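Local coordinates for protein chitinase A (Pteris ryukyuensis, PDB 4RL3) that probably hydrolyses the glycosidic bonds of chitin, this chain being the catalytic domain of a class III, family GH18 chitinase from a fern, at residues Pro88-Trp99 against Tyr123-Phe134. Numbering follows the deposited sequence.
Sequences PVQFTATSVSSW and YEHFDQVSTSTF
F91 forms an aromatic cluster with Y123 and F134 where two neighbouring beta-alpha loops of the GH18 TIM barrel run together, those leading into helices 96-114 and 131-147, and it illustrates how one aromatic residue can join two loops through two T-shaped stacks, using its edge in one and its face in the other. A chi1 of -172° swings the F91 ring away from its own amide nitrogen, and CD2 then points onto the centre of the Y123 face, planes 82° apart. The face of F91 receives the edge of F134, whose CD1 lies 3.6 Å from F91 CD2. The phenol OH of Y123 hydrogen-bonds to D37, outside both loops.

One residue earlier, Q90 folds at chi2 and presents both ends of its amide to D127. Q90 NE2 donates to the anti lone pair of D127 OD2 at 2.9 Å, close to the amide plane, whereas Q90 OE1 accepts D127 N at 3.0 Å from a tilted direction. Replacing Q90 by an alanine removes both amide ends and is likely to leave the D127 carboxylate without this donor. P88 CB sits over the H125 imidazole face, a CH-pi contact; H125 NE2 hydrogen-bonds to D82. Nearby, F91 N donates to H125 O at 3.0 Å in a nearly straight bond (169°).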
ATOM      1  N   PRO A  88      -4.106  14.998 -11.174  1.00 11.31           N
ATOM      2  CA  PRO A  88      -4.127  13.533 -11.114  1.00 10.73           C
ATOM      3  C   PRO A  88      -2.806  12.898 -11.552  1.00  9.68           C
ATOM      4  O   PRO A  88      -2.206  13.308 -12.552  1.00  9.60           O
ATOM      5  CB  PRO A  88      -5.272  13.154 -12.066  1.00 11.10           C
ATOM      6  CG  PRO A  88      -6.115  14.388 -12.151  1.00 11.44           C
ATOM      7  CD  PRO A  88      -5.138  15.513 -12.090  1.00 11.45           C
ATOM      8  N   VAL A  89      -2.357  11.911 -10.784  1.00  8.66           N
ATOM      9  CA  VAL A  89      -1.173  11.156 -11.139  1.00  8.18           C
ATOM     10  C   VAL A  89      -1.563  10.166 -12.228  1.00  7.75           C
ATOM     11  O   VAL A  89      -1.920   9.022 -11.952  1.00  7.75           O
ATOM     12  CB  VAL A  89      -0.565  10.438  -9.914  1.00  8.05           C
ATOM     13  CG1 VAL A  89       0.645   9.605 -10.329  1.00  7.95           C
ATOM     14  CG2 VAL A  89      -0.169  11.443  -8.851  1.00  8.12           C
ATOM     15  N   GLN A  90      -1.477  10.617 -13.474  1.00  7.31           N
ATOM     16  CA  GLN A  90      -1.756   9.781 -14.631  1.00  7.37           C
ATOM     17  C   GLN A  90      -0.565   8.883 -14.891  1.00  7.06           C
ATOM     18  O   GLN A  90       0.555   9.382 -15.068  1.00  7.03           O
ATOM     19  CB  GLN A  90      -1.991  10.647 -15.878  1.00  7.37           C
ATOM     20  CG  GLN A  90      -3.282  11.441 -15.837  1.00  7.50           C
ATOM     21  CD  GLN A  90      -4.509  10.561 -15.939  1.00  7.67           C
ATOM     22  OE1 GLN A  90      -4.422   9.363 -16.234  1.00  7.64           O
ATOM     23  NE2 GLN A  90      -5.675  11.156 -15.714  1.00  7.84           N
ATOM     24  N   PHE A  91      -0.774   7.569 -14.905  1.00  7.07           N
ATOM     25  CA  PHE A  91       0.323   6.699 -15.292  1.00  6.90           C
ATOM     26  C   PHE A  91       0.678   6.989 -16.744  1.00  7.25           C
ATOM     27  O   PHE A  91      -0.187   6.996 -17.610  1.00  7.47           O
ATOM     28  CB  PHE A  91      -0.010   5.215 -15.140  1.00  6.51           C
ATOM     29  CG  PHE A  91       1.188   4.331 -15.350  1.00  6.22           C
ATOM     30  CD1 PHE A  91       1.584   3.970 -16.629  1.00  6.13           C
ATOM     31  CD2 PHE A  91       1.951   3.923 -14.274  1.00  6.07           C
ATOM     32  CE1 PHE A  91       2.704   3.194 -16.827  1.00  6.06           C
ATOM     33  CE2 PHE A  91       3.069   3.138 -14.467  1.00  5.99           C
ATOM     34  CZ  PHE A  91       3.449   2.782 -15.742  1.00  6.00           C
ATOM     35  N   THR A  92       1.956   7.224 -17.008  1.00  7.64           N
ATOM     36  CA  THR A  92       2.367   7.518 -18.378  1.00  8.22           C
ATOM     37  C   THR A  92       3.834   7.153 -18.631  1.00  7.77           C
ATOM     38  O   THR A  92       4.707   7.320 -17.767  1.00  7.77           O
ATOM     39  CB  THR A  92       2.039   8.983 -18.735  1.00  8.87           C
ATOM     40  OG1 THR A  92       2.337   9.236 -20.118  1.00  9.91           O
ATOM     41  CG2 THR A  92       2.783   9.941 -17.857  1.00  9.05           C
ATOM     42  N   ALA A  93       4.078   6.609 -19.817  1.00  7.65           N
ATOM     43  CA  ALA A  93       5.389   6.107 -20.190  1.00  7.71           C
ATOM     44  C   ALA A  93       5.721   6.571 -21.595  1.00  7.95           C
ATOM     45  O   ALA A  93       4.884   6.490 -22.492  1.00  8.44           O
ATOM     46  CB  ALA A  93       5.400   4.585 -20.147  1.00  7.66           C
ATOM     47  N   THR A  94       6.949   7.032 -21.782  1.00  7.93           N
ATOM     48  CA  THR A  94       7.447   7.387 -23.120  1.00  8.06           C
ATOM     49  C   THR A  94       7.521   6.136 -23.991  1.00  7.88           C
ATOM     50  O   THR A  94       7.095   6.145 -25.150  1.00  8.15           O
ATOM     51  CB  THR A  94       8.842   8.048 -23.017  1.00  8.38           C
ATOM     52  OG1 THR A  94       8.732   9.255 -22.248  1.00  8.86           O
ATOM     53  CG2 THR A  94       9.410   8.365 -24.403  1.00  8.60           C
ATOM     54  N   SER A  95       8.093   5.084 -23.411  1.00  7.58           N
ATOM     55  CA  SER A  95       8.087   3.736 -23.949  1.00  7.21           C
ATOM     56  C   SER A  95       8.128   2.804 -22.756  1.00  6.86           C
ATOM     57  O   SER A  95       8.560   3.205 -21.659  1.00  6.92           O
ATOM     58  CB  SER A  95       9.309   3.485 -24.837  1.00  7.27           C
ATOM     59  OG  SER A  95      10.504   3.460 -24.072  1.00  7.25           O
ATOM     60  N   VAL A  96       7.694   1.570 -22.955  1.00  6.52           N
ATOM     61  CA  VAL A  96       7.713   0.587 -21.878  1.00  6.14           C
ATOM     62  C   VAL A  96       9.146   0.392 -21.382  1.00  5.87           C
ATOM     63  O   VAL A  96       9.411   0.444 -20.186  1.00  5.81           O
ATOM     64  CB  VAL A  96       7.092  -0.756 -22.310  1.00  6.34           C
ATOM     65  CG1 VAL A  96       7.352  -1.840 -21.273  1.00  6.30           C
ATOM     66  CG2 VAL A  96       5.607  -0.592 -22.558  1.00  6.39           C
ATOM     67  N   SER A  97      10.074   0.180 -22.308  1.00  5.50           N
ATOM     68  CA  SER A  97      11.435  -0.133 -21.917  1.00  5.30           C
ATOM     69  C   SER A  97      12.108   1.005 -21.166  1.00  5.15           C
ATOM     70  O   SER A  97      12.846   0.762 -20.203  1.00  5.10           O
ATOM     71  CB  SER A  97      12.280  -0.548 -23.125  1.00  5.33           C
ATOM     72  OG  SER A  97      12.446   0.523 -24.030  1.00  5.43           O
ATOM     73  N   SER A  98      11.867   2.243 -21.587  1.00  5.01           N
ATOM     74  CA  SER A  98      12.515   3.385 -20.939  1.00  4.92           C
ATOM     75  C   SER A  98      11.902   3.655 -19.566  1.00  4.78           C
ATOM     76  O   SER A  98      12.626   3.973 -18.614  1.00  4.83           O
ATOM     77  CB  SER A  98      12.518   4.641 -21.813  1.00  4.95           C
ATOM     78  OG  SER A  98      11.219   5.115 -22.097  1.00  4.95           O
ATOM     79  N   TRP A  99      10.583   3.511 -19.455  1.00  4.64           N
ATOM     80  CA  TRP A  99       9.926   3.681 -18.154  1.00  4.52           C
ATOM     81  C   TRP A  99      10.466   2.627 -17.171  1.00  4.49           C
ATOM     82  O   TRP A  99      10.854   2.948 -16.033  1.00  4.42           O
ATOM     83  CB  TRP A  99       8.382   3.616 -18.275  1.00  4.43           C
ATOM     84  CG  TRP A  99       7.686   4.026 -16.993  1.00  4.34           C
ATOM     85  CD1 TRP A  99       7.199   5.260 -16.692  1.00  4.34           C
ATOM     86  CD2 TRP A  99       7.448   3.206 -15.837  1.00  4.29           C
ATOM     87  NE1 TRP A  99       6.682   5.272 -15.419  1.00  4.32           N
ATOM     88  CE2 TRP A  99       6.817   4.025 -14.875  1.00  4.30           C
ATOM     89  CE3 TRP A  99       7.696   1.868 -15.526  1.00  4.30           C
ATOM     90  CZ2 TRP A  99       6.437   3.550 -13.620  1.00  4.28           C
ATOM     91  CZ3 TRP A  99       7.321   1.390 -14.273  1.00  4.26           C
ATOM     92  CH2 TRP A  99       6.688   2.229 -13.338  1.00  4.29           C
ATOM     93  N   TYR A 123      -1.197   3.261  -8.325  1.00  5.54           N
ATOM     94  CA  TYR A 123      -1.728   4.119  -9.375  1.00  5.77           C
ATOM     95  C   TYR A 123      -3.222   3.926  -9.517  1.00  6.29           C
ATOM     96  O   TYR A 123      -3.729   2.814  -9.342  1.00  6.02           O
ATOM     97  CB  TYR A 123      -1.064   3.818 -10.708  1.00  5.71           C
ATOM     98  CG  TYR A 123       0.367   4.280 -10.802  1.00  5.70           C
ATOM     99  CD1 TYR A 123       0.670   5.591 -11.133  1.00  5.69           C
ATOM    100  CD2 TYR A 123       1.417   3.392 -10.592  1.00  5.76           C
ATOM    101  CE1 TYR A 123       1.987   6.007 -11.253  1.00  5.80           C
ATOM    102  CE2 TYR A 123       2.736   3.797 -10.685  1.00  5.76           C
ATOM    103  CZ  TYR A 123       3.020   5.106 -11.013  1.00  5.85           C
ATOM    104  OH  TYR A 123       4.345   5.483 -11.126  1.00  5.91           O
ATOM    105  N   GLU A 124      -3.934   5.002  -9.849  1.00  7.09           N
ATOM    106  CA  GLU A 124      -5.380   4.892 -10.064  1.00  7.93           C
ATOM    107  C   GLU A 124      -5.924   5.619 -11.287  1.00  8.08           C
ATOM    108  O   GLU A 124      -7.108   5.511 -11.578  1.00  8.52           O
ATOM    109  CB  GLU A 124      -6.129   5.371  -8.824  1.00  8.83           C
ATOM    110  CG  GLU A 124      -6.094   6.871  -8.620  1.00  9.51           C
ATOM    111  CD  GLU A 124      -7.045   7.321  -7.526  1.00 10.24           C
ATOM    112  OE1 GLU A 124      -6.540   7.683  -6.450  1.00 10.78           O
ATOM    113  OE2 GLU A 124      -8.284   7.297  -7.730  1.00 11.75           O
ATOM    114  N   HIS A 125      -5.080   6.366 -11.986  1.00  8.04           N
ATOM    115  CA  HIS A 125      -5.510   7.128 -13.163  1.00  7.98           C
ATOM    116  C   HIS A 125      -4.820   6.580 -14.388  1.00  8.19           C
ATOM    117  O   HIS A 125      -3.592   6.579 -14.473  1.00  7.82           O
ATOM    118  CB  HIS A 125      -5.188   8.605 -12.996  1.00  8.12           C
ATOM    119  CG  HIS A 125      -5.763   9.199 -11.756  1.00  8.21           C
ATOM    120  ND1 HIS A 125      -7.108   9.452 -11.615  1.00  8.65           N
ATOM    121  CD2 HIS A 125      -5.184   9.569 -10.591  1.00  8.41           C
ATOM    122  CE1 HIS A 125      -7.333   9.954 -10.416  1.00  8.52           C
ATOM    123  NE2 HIS A 125      -6.183  10.040  -9.777  1.00  8.51           N
ATOM    124  N   PHE A 126      -5.626   6.143 -15.345  1.00  8.47           N
ATOM    125  CA  PHE A 126      -5.142   5.434 -16.520  1.00  8.87           C
ATOM    126  C   PHE A 126      -5.680   6.015 -17.814  1.00  9.95           C
ATOM    127  O   PHE A 126      -5.804   5.316 -18.811  1.00 10.33           O
ATOM    128  CB  PHE A 126      -5.529   3.958 -16.400  1.00  8.62           C
ATOM    129  CG  PHE A 126      -4.971   3.309 -15.172  1.00  8.42           C
ATOM    130  CD1 PHE A 126      -3.626   3.057 -15.090  1.00  8.32           C
ATOM    131  CD2 PHE A 126      -5.778   2.993 -14.093  1.00  8.35           C
ATOM    132  CE1 PHE A 126      -3.081   2.474 -13.965  1.00  8.20           C
ATOM    133  CE2 PHE A 126      -5.242   2.421 -12.955  1.00  8.28           C
ATOM    134  CZ  PHE A 126      -3.890   2.154 -12.893  1.00  8.18           C
ATOM    135  N   ASP A 127      -5.941   7.315 -17.808  1.00 10.88           N
ATOM    136  CA  ASP A 127      -6.547   7.963 -18.968  1.00 12.27           C
ATOM    137  C   ASP A 127      -5.547   8.223 -20.101  1.00 13.11           C
ATOM    138  O   ASP A 127      -5.961   8.582 -21.206  1.00 13.97           O
ATOM    139  CB  ASP A 127      -7.216   9.261 -18.524  1.00 12.72           C
ATOM    140  CG  ASP A 127      -8.208   9.041 -17.394  1.00 13.13           C
ATOM    141  OD1 ASP A 127      -9.119   8.208 -17.566  1.00 13.83           O
ATOM    142  OD2 ASP A 127      -8.069   9.668 -16.318  1.00 14.29           O
ATOM    143  N   GLN A 128      -4.250   8.046 -19.831  1.00 13.83           N
ATOM    144  CA  GLN A 128      -3.181   8.347 -20.795  1.00 14.84           C
ATOM    145  C   GLN A 128      -2.326   7.120 -21.135  1.00 14.04           C
ATOM    146  O   GLN A 128      -1.238   7.250 -21.702  1.00 14.77           O
ATOM    147  CB  GLN A 128      -2.278   9.463 -20.245  1.00 16.14           C
ATOM    148  CG  GLN A 128      -3.009  10.768 -19.955  1.00 17.80           C
ATOM    149  CD  GLN A 128      -2.116  11.875 -19.414  1.00 18.85           C
ATOM    150  OE1 GLN A 128      -2.600  12.959 -19.107  1.00 20.87           O
ATOM    151  NE2 GLN A 128      -0.816  11.608 -19.276  1.00 19.74           N
ATOM    152  N   VAL A 129      -2.822   5.935 -20.799  1.00 12.77           N
ATOM    153  CA  VAL A 129      -2.085   4.699 -21.012  1.00 11.78           C
ATOM    154  C   VAL A 129      -3.032   3.519 -21.225  1.00 10.96           C
ATOM    155  O   VAL A 129      -4.099   3.449 -20.621  1.00 11.18           O
ATOM    156  CB  VAL A 129      -1.129   4.421 -19.829  1.00 11.93           C
ATOM    157  CG1 VAL A 129      -1.894   4.063 -18.562  1.00 11.91           C
ATOM    158  CG2 VAL A 129      -0.131   3.326 -20.189  1.00 11.89           C
ATOM    159  N   SER A 130      -2.636   2.585 -22.078  1.00 10.08           N
ATOM    160  CA  SER A 130      -3.396   1.348 -22.227  1.00  9.56           C
ATOM    161  C   SER A 130      -3.140   0.431 -21.047  1.00  8.93           C
ATOM    162  O   SER A 130      -2.110   0.508 -20.385  1.00  8.35           O
ATOM    163  CB  SER A 130      -3.037   0.620 -23.511  1.00  9.78           C
ATOM    164  OG  SER A 130      -1.762   0.014 -23.414  1.00  9.93           O
ATOM    165  N   THR A 131      -4.078  -0.459 -20.796  1.00  8.58           N
ATOM    166  CA  THR A 131      -3.931  -1.407 -19.709  1.00  8.29           C
ATOM    167  C   THR A 131      -2.744  -2.345 -19.947  1.00  7.87           C
ATOM    168  O   THR A 131      -2.003  -2.654 -19.013  1.00  7.53           O
ATOM    169  CB  THR A 131      -5.253  -2.160 -19.488  1.00  8.69           C
ATOM    170  OG1 THR A 131      -6.222  -1.211 -19.022  1.00  9.05           O
ATOM    171  CG2 THR A 131      -5.106  -3.312 -18.499  1.00  8.76           C
ATOM    172  N   SER A 132      -2.550  -2.785 -21.189  0.50  7.55           N
ATOM    173  CA  SER A 132      -1.408  -3.636 -21.516  0.50  7.39           C
ATOM    174  C   SER A 132      -0.082  -2.944 -21.206  0.50  7.19           C
ATOM    175  O   SER A 132       0.839  -3.574 -20.697  0.50  7.31           O
ATOM    176  CB  SER A 132      -1.438  -4.057 -22.986  0.50  7.36           C
ATOM    177  OG  SER A 132      -2.483  -4.985 -23.230  0.50  7.38           O
ATOM    178  N   THR A 133       0.008  -1.652 -21.516  1.00  7.09           N
ATOM    179  CA  THR A 133       1.221  -0.887 -21.253  1.00  6.93           C
ATOM    180  C   THR A 133       1.477  -0.785 -19.755  1.00  6.44           C
ATOM    181  O   THR A 133       2.584  -1.040 -19.303  1.00  6.32           O
ATOM    182  CB  THR A 133       1.170   0.500 -21.904  1.00  7.28           C
ATOM    183  OG1 THR A 133       1.200   0.344 -23.331  1.00  8.10           O
ATOM    184  CG2 THR A 133       2.342   1.359 -21.455  1.00  7.49           C
ATOM    185  N   PHE A 134       0.442  -0.440 -18.991  1.00  5.98           N
ATOM    186  CA  PHE A 134       0.556  -0.373 -17.536  1.00  5.68           C
ATOM    187  C   PHE A 134       1.016  -1.706 -16.941  1.00  5.66           C
ATOM    188  O   PHE A 134       1.949  -1.751 -16.144  1.00  5.50           O
ATOM    189  CB  PHE A 134      -0.775   0.057 -16.905  1.00  5.70           C
ATOM    190  CG  PHE A 134      -0.786   0.016 -15.401  1.00  5.64           C
ATOM    191  CD1 PHE A 134      -0.025   0.909 -14.667  1.00  5.62           C
ATOM    192  CD2 PHE A 134      -1.548  -0.925 -14.719  1.00  5.62           C
ATOM    193  CE1 PHE A 134      -0.030   0.871 -13.288  1.00  5.57           C
ATOM    194  CE2 PHE A 134      -1.575  -0.957 -13.328  1.00  5.63           C
ATOM    195  CZ  PHE A 134      -0.794  -0.070 -12.617  1.00  5.60           C
TER
HETATM  196  O   HOH W   1      -2.408   7.358  -9.908  1.00  6.67           O
HETATM  197  O   HOH W   2      -2.814   7.392 -17.558  1.00  8.57           O
HETATM  198  O   HOH W   3       1.603   6.732 -21.586  1.00 18.89           O